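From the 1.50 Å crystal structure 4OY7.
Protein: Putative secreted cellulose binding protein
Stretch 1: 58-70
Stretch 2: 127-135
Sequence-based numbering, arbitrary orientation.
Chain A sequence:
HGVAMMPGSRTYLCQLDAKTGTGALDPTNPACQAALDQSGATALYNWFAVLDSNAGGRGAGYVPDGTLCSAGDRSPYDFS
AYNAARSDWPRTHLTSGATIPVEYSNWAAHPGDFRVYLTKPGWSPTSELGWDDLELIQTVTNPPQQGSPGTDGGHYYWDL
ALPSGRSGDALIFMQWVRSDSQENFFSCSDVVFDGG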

# COMPACT_ATOMS: atom_id res chain seq x y z
N ARG A 58 6.37 7.07 13.83
CA ARG A 58 5.92 6.06 14.79
C ARG A 58 5.22 4.93 14.06
O ARG A 58 4.66 5.16 12.99
CB ARG A 58 4.98 6.70 15.81
CG ARG A 58 5.67 7.75 16.68
CD ARG A 58 4.68 8.31 17.67
NE ARG A 58 3.70 9.21 17.05
CZ ARG A 58 2.71 9.78 17.71
NH1 ARG A 58 2.50 9.48 18.99
NH2 ARG A 58 1.90 10.63 17.10
N GLY A 59 5.27 3.74 14.65
CA GLY A 59 4.64 2.52 14.12
C GLY A 59 4.00 1.75 15.27
O GLY A 59 2.97 2.19 15.80
N ALA A 60 4.59 0.63 15.70
CA ALA A 60 4.04 -0.17 16.82
C ALA A 60 3.89 0.63 18.11
O ALA A 60 4.82 1.34 18.52
CB ALA A 60 4.89 -1.41 17.09
N GLY A 61 2.74 0.51 18.75
CA GLY A 61 2.44 1.23 19.97
C GLY A 61 1.67 2.51 19.70
O GLY A 61 1.10 3.08 20.63
N TYR A 62 1.67 2.95 18.43
CA TYR A 62 0.94 4.15 17.99
C TYR A 62 -0.14 3.85 16.91
O TYR A 62 -1.27 4.31 17.04
CB TYR A 62 1.93 5.22 17.49
CG TYR A 62 1.22 6.37 16.86
CD1 TYR A 62 0.44 7.23 17.63
CD2 TYR A 62 1.25 6.56 15.48
CE1 TYR A 62 -0.26 8.27 17.05
CE2 TYR A 62 0.56 7.59 14.90
CZ TYR A 62 -0.20 8.44 15.69
OH TYR A 62 -0.89 9.48 15.13
N VAL A 63 0.23 3.15 15.84
CA VAL A 63 -0.72 2.67 14.79
C VAL A 63 -1.25 1.33 15.26
O VAL A 63 -0.49 0.38 15.41
CB VAL A 63 -0.04 2.60 13.38
CG1 VAL A 63 -1.00 2.21 12.25
CG2 VAL A 63 0.62 3.92 13.05
N PRO A 64 -2.55 1.25 15.57
CA PRO A 64 -3.04 -0.00 16.16
C PRO A 64 -2.95 -1.19 15.22
O PRO A 64 -3.09 -1.00 14.01
CB PRO A 64 -4.49 0.32 16.53
CG PRO A 64 -4.49 1.79 16.74
CD PRO A 64 -3.56 2.32 15.69
N ASP A 65 -2.69 -2.39 15.76
CA ASP A 65 -2.74 -3.60 14.94
C ASP A 65 -4.08 -3.64 14.22
O ASP A 65 -5.09 -3.22 14.76
CB ASP A 65 -2.56 -4.89 15.75
CG ASP A 65 -1.16 -5.08 16.31
OD1 ASP A 65 -0.20 -4.57 15.74
OD2 ASP A 65 -1.03 -5.80 17.34
N GLY A 66 -4.05 -4.10 12.97
CA GLY A 66 -5.27 -4.22 12.19
C GLY A 66 -5.75 -2.95 11.54
O GLY A 66 -6.81 -2.97 10.94
N THR A 67 -4.98 -1.85 11.63
CA THR A 67 -5.38 -0.57 11.02
C THR A 67 -4.28 0.05 10.15
O THR A 67 -4.44 1.19 9.69
CB THR A 67 -5.78 0.48 12.06
OG1 THR A 67 -4.63 0.96 12.75
CG2 THR A 67 -6.78 -0.11 13.00
N LEU A 68 -3.21 -0.71 9.91
CA LEU A 68 -2.08 -0.15 9.16
C LEU A 68 -2.51 0.36 7.79
O LEU A 68 -2.04 1.40 7.32
CB LEU A 68 -0.92 -1.15 9.00
CG LEU A 68 0.08 -1.20 10.17
CD1 LEU A 68 -0.65 -1.68 11.42
CD2 LEU A 68 1.25 -2.13 9.90
N CYS A 69 -3.41 -0.37 7.13
CA CYS A 69 -3.76 -0.06 5.74
C CYS A 69 -4.63 1.17 5.56
O CYS A 69 -4.84 1.62 4.43
CB CYS A 69 -4.39 -1.27 5.04
SG CYS A 69 -3.42 -2.79 5.20
N SER A 70 -5.11 1.71 6.68
CA SER A 70 -5.87 2.95 6.68
C SER A 70 -5.17 4.03 7.51
O SER A 70 -5.83 4.99 7.95
CB SER A 70 -7.28 2.73 7.24
OG SER A 70 -7.24 2.34 8.61
N SER A 127 -6.04 -13.44 8.29
CA SER A 127 -5.66 -13.00 9.62
C SER A 127 -5.43 -11.50 9.70
O SER A 127 -5.06 -10.86 8.72
CB SER A 127 -4.37 -13.68 10.04
OG SER A 127 -4.55 -15.07 10.04
N GLU A 128 -5.61 -10.97 10.90
CA GLU A 128 -5.28 -9.57 11.17
C GLU A 128 -3.81 -9.29 10.81
O GLU A 128 -2.94 -10.11 11.06
CB GLU A 128 -5.51 -9.31 12.65
CG GLU A 128 -5.25 -7.89 13.07
CD GLU A 128 -5.48 -7.67 14.55
OE1 GLU A 128 -5.16 -6.57 15.03
OE2 GLU A 128 -6.00 -8.56 15.24
N LEU A 129 -3.57 -8.13 10.22
CA LEU A 129 -2.22 -7.62 9.96
C LEU A 129 -1.76 -6.78 11.15
O LEU A 129 -2.24 -5.66 11.38
CB LEU A 129 -2.19 -6.79 8.68
CG LEU A 129 -0.83 -6.18 8.36
CD1 LEU A 129 0.10 -7.32 7.98
CD2 LEU A 129 -0.96 -5.17 7.23
N GLY A 130 -0.84 -7.33 11.93
CA GLY A 130 -0.24 -6.59 13.03
C GLY A 130 1.24 -6.31 12.74
O GLY A 130 1.85 -6.94 11.88
N TRP A 131 1.80 -5.38 13.50
CA TRP A 131 3.24 -5.12 13.46
C TRP A 131 4.08 -6.39 13.69
O TRP A 131 5.10 -6.57 13.05
CB TRP A 131 3.62 -4.01 14.46
CG TRP A 131 3.07 -2.67 14.09
CD1 TRP A 131 1.94 -2.08 14.58
CD2 TRP A 131 3.56 -1.79 13.06
NE1 TRP A 131 1.73 -0.88 13.96
CE2 TRP A 131 2.72 -0.66 13.05
CE3 TRP A 131 4.68 -1.80 12.22
CZ2 TRP A 131 2.93 0.41 12.17
CZ3 TRP A 131 4.88 -0.75 11.35
CH2 TRP A 131 4.01 0.34 11.34
N ASP A 132 3.65 -7.29 14.57
CA ASP A 132 4.45 -8.51 14.80
C ASP A 132 4.32 -9.56 13.70
O ASP A 132 4.92 -10.63 13.77
CB ASP A 132 4.19 -9.12 16.18
CG ASP A 132 2.86 -9.81 16.30
OD1 ASP A 132 1.98 -9.63 15.44
OD2 ASP A 132 2.66 -10.56 17.31
N ASP A 133 3.52 -9.28 12.69
CA ASP A 133 3.47 -10.12 11.51
C ASP A 133 4.34 -9.58 10.37
O ASP A 133 4.40 -10.21 9.32
CB ASP A 133 2.04 -10.19 11.01
CG ASP A 133 1.10 -10.70 12.04
OD1 ASP A 133 0.11 -10.01 12.32
OD2 ASP A 133 1.37 -11.80 12.60
N LEU A 134 4.98 -8.44 10.59
CA LEU A 134 5.77 -7.75 9.54
C LEU A 134 7.23 -7.73 9.88
O LEU A 134 7.61 -7.55 11.05
CB LEU A 134 5.31 -6.31 9.40
CG LEU A 134 3.99 -6.12 8.66
CD1 LEU A 134 3.48 -4.70 8.88
CD2 LEU A 134 4.10 -6.46 7.18
N GLU A 135 8.06 -7.87 8.83
CA GLU A 135 9.52 -7.72 8.94
C GLU A 135 9.99 -6.62 7.98
O GLU A 135 9.67 -6.65 6.79
CB GLU A 135 10.23 -9.04 8.63
CG GLU A 135 9.94 -10.11 9.66
CD GLU A 135 10.68 -11.41 9.41
OE1 GLU A 135 10.67 -11.93 8.26
OE2 GLU A 135 11.22 -11.96 10.41
O HOH W 1 1.67 -6.98 16.59
O HOH W 2 -3.06 -3.58 9.85

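Two loop-rich segments of one chain, at least 60 residues apart in sequence wherever they touch, bury 550 Å² between them, with Trp131 contributing the largest share. The closest pair of CA atoms across the contact is that of Asp65 and Gly130, 4.3 Å apart, and three direct hydrogen bonds cross the contact. Only one joins backbone to backbone: Gly66 N donates to Leu129 O at 2.9 Å. Gly66 sits within the type II turn from Pro64 to Thr67, at a positive phi that favours glycine; an ideal CB here would also lie 2.9 Å from Glu128 OE1, a clash. The turn is closed by Thr67 N donating to Pro64 O at 3.2 Å, and Thr67 OG1 donates to the same Pro64 O at 2.8 Å.

Leu129 O accepts a second time, from water 2 at 2.7 Å; this water in turn accepts from Leu68 N at 2.9 Å, so the carbonyl serves one amide directly and another through solvent. Asp65 divides its carboxylate between a direct and a bridged contact. Asp65 OD1 accepts from Trp131 N at 3.1 Å, while Asp65 OD2 accepts from water 1 at 3.0 Å, and that water accepts from Asp132 N at 2.8 Å. Two successive amides at the start of the 3-10 segment 131-133 are thereby satisfied. The amide just before them, Gly130 N, is served within its own stretch by Asp133 OD1 at 2.9 Å. Glu128 OE1 approaches Gly66 N to 3.4 Å, but the angle is too poor for a hydrogen bond.

The Trp131 indole is held at its edge and on both faces. Trp131 NE1 donates to Val63 O at 2.9 Å, satisfying the polar atom of an otherwise apolar ring. Over one face, Ala60 CB makes a CH-pi contact 4.0 Å from the centroid of the five-membered ring of Trp131; over the opposite face, Leu68 CD2 stands 3.7 Å from the centroid of its six-membered ring, only 9° off the normal. Gly59 CA reaches within 3.3 Å of Trp131 CZ2, and an ideal CB on Gly59 would clash with Trp131 CH2 at 2.9 Å. Gly59 O accepts from Tyr62 N at 3.0 Å and from Val63 N at 2.9 Å, bracing the loop beside the indole.

Beyond the ring, buried apolar groups continue the packing: Leu68 CD2 meets Leu134 CD1 at 3.6 Å, and Leu129 CD2 lies 4.0 Å from Cys69 SG.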